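Local coordinates for aspartate aminotransferase, mitochondrial (Trypanosoma brucei brucei, PDB 4W5K), which catalyses the pyridoxal phosphate-dependent transfer of the amino group of L-aspartate to 2-oxoglutarate, working as a homodimer, at the interface of chains A and B. Coordinates in Å, arbitrary orientation; residue numbers count along the deposited sequence, not the author numbering. Chains: chain A/B, Aspartate aminotransferase, mitochondrial.

The interface of chains A and B. Residues chain A 105, 130, 133-134, 137; chain B 276, 279-281.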
loop_
_atom_site.group_PDB
_atom_site.type_symbol
_atom_site.label_atom_id
_atom_site.label_comp_id
_atom_site.label_asym_id
_atom_site.label_seq_id
_atom_site.Cartn_x
_atom_site.Cartn_y
_atom_site.Cartn_z
ATOM N N ARG A 105 2.888 -0.443 10.983
ATOM C CA ARG A 105 3.283 -1.809 10.631
ATOM C C ARG A 105 4.766 -1.907 10.247
ATOM O O ARG A 105 5.498 -2.777 10.773
ATOM C CB ARG A 105 2.419 -2.344 9.474
ATOM C CG ARG A 105 2.871 -3.704 8.885
ATOM C CD ARG A 105 2.877 -4.823 9.929
ATOM N NE ARG A 105 3.298 -6.090 9.322
ATOM C CZ ARG A 105 2.477 -6.977 8.752
ATOM N NH1 ARG A 105 1.169 -6.734 8.707
ATOM N NH2 ARG A 105 2.970 -8.113 8.236
ATOM N N ASN A 130 -7.081 -1.354 15.779
ATOM C CA ASN A 130 -6.187 -2.055 14.849
ATOM C C ASN A 130 -4.752 -2.167 15.372
ATOM O O ASN A 130 -3.973 -2.958 14.845
ATOM C CB ASN A 130 -6.189 -1.350 13.477
ATOM C CG ASN A 130 -5.637 -2.239 12.316
ATOM O OD1 ASN A 130 -5.737 -3.472 12.318
ATOM N ND2 ASN A 130 -5.055 -1.579 11.319
ATOM N N SER A 133 -3.599 -5.872 16.262
ATOM C CA SER A 133 -3.279 -6.753 15.152
ATOM C C SER A 133 -2.008 -6.327 14.420
ATOM O O SER A 133 -1.195 -7.178 14.024
ATOM C CB SER A 133 -4.432 -6.821 14.147
ATOM O OG SER A 133 -4.084 -7.825 13.180
ATOM N N ILE A 134 -1.863 -5.026 14.197
ATOM C CA ILE A 134 -0.656 -4.491 13.552
ATOM C C ILE A 134 0.582 -5.009 14.261
ATOM O O ILE A 134 1.489 -5.574 13.644
ATOM C CB ILE A 134 -0.636 -2.949 13.570
ATOM C CG1 ILE A 134 -1.702 -2.370 12.621
ATOM C CG2 ILE A 134 0.726 -2.413 13.122
ATOM C CD1 ILE A 134 -1.989 -0.863 12.850
ATOM N N LYS A 137 1.175 -8.870 14.172
ATOM C CA LYS A 137 1.782 -9.307 12.899
ATOM C C LYS A 137 3.294 -9.041 12.901
ATOM O O LYS A 137 4.061 -9.799 12.305
ATOM C CB LYS A 137 1.116 -8.598 11.707
ATOM C CG LYS A 137 -0.309 -9.073 11.402
ATOM C CD LYS A 137 -0.295 -10.546 11.002
ATOM C CE LYS A 137 -1.702 -11.070 10.718
ATOM N NZ LYS A 137 -1.723 -12.520 10.336
ATOM N N LEU B 276 -8.325 -9.884 7.177
ATOM C CA LEU B 276 -7.525 -9.998 8.400
ATOM C C LEU B 276 -6.034 -9.838 8.120
ATOM O O LEU B 276 -5.285 -9.441 9.003
ATOM C CB LEU B 276 -7.764 -11.332 9.105
ATOM C CG LEU B 276 -9.168 -11.486 9.688
ATOM C CD1 LEU B 276 -9.366 -12.886 10.233
ATOM C CD2 LEU B 276 -9.450 -10.423 10.791
ATOM N N ARG B 279 -5.824 -5.637 6.849
ATOM C CA ARG B 279 -6.058 -4.547 7.793
ATOM C C ARG B 279 -4.778 -4.175 8.594
ATOM O O ARG B 279 -4.426 -2.992 8.666
ATOM C CB ARG B 279 -7.232 -4.909 8.719
ATOM C CG ARG B 279 -7.789 -3.741 9.508
ATOM C CD ARG B 279 -9.067 -4.154 10.241
ATOM N NE ARG B 279 -10.208 -4.372 9.344
ATOM C CZ ARG B 279 -10.784 -5.552 9.126
ATOM N NH1 ARG B 279 -10.322 -6.647 9.713
ATOM N NH2 ARG B 279 -11.824 -5.645 8.309
ATOM N N PRO B 280 -4.046 -5.169 9.148
ATOM C CA PRO B 280 -2.842 -4.797 9.914
ATOM C C PRO B 280 -1.609 -4.544 9.040
ATOM O O PRO B 280 -0.526 -4.361 9.578
ATOM C CB PRO B 280 -2.606 -6.013 10.799
ATOM C CG PRO B 280 -3.164 -7.166 10.011
ATOM C CD PRO B 280 -4.412 -6.581 9.402
ATOM N N MET B 281 -1.800 -4.525 7.730
ATOM C CA MET B 281 -0.725 -4.200 6.802
ATOM C C MET B 281 -0.814 -2.735 6.397
ATOM O O MET B 281 0.172 -2.000 6.482
ATOM C CB MET B 281 -0.791 -5.093 5.572
ATOM C CG MET B 281 0.535 -5.491 5.089
ATOM S SD MET B 281 0.391 -6.603 3.658
ATOM C CE MET B 281 0.776 -8.187 4.386
HETATM O O HOH W 1 -6.013 -8.951 11.573
#
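B:Pro280, near the C-terminal end of helix 264-282, packs its ring onto A:Ser133, A:Ile134 and A:Lys137 of helix 129-137 in the homodimer interface. The CB–CG edge of the ring faces chain A. CB lies 3.7 Å from CA of A:Ile134, and CG lies 3.7 Å from CG of A:Lys137. The hydroxyl of A:Ser133 sits over the same ring edge. A water bridges that OG, at 2.8 Å, to the backbone O of B:Leu276, one turn earlier, at 2.7 Å from the water.

Two side chains of chain A take backbone carbonyls from the end of the B helix. NH1 of the A:Arg105 guanidinium donates to O of B:Pro280 at 3.0 Å, nearly straight at the hydrogen (161°). The acceptor lies in the guanidinium plane, but NH1 stands above the carbonyl plane. A bend at chi2 (59°) lays the A:Arg105 chain alongside this carbonyl. CB of A:Lys137 covers one guanidinium face near its rim and may help hold the group in place. The amide ND2 of A:Asn130 donates to O of B:Arg279 at 3.1 Å, again from above the carbonyl plane. OD1 of the same amide rests against CG of B:Arg279. Both acceptors are near the helix C-terminus, where the helix dipole may strengthen them.

Helices 99-110 and 129-137 of one subunit thus cradle the end of helix 264-282 of the other. A twin contact repeats across the two-fold axis.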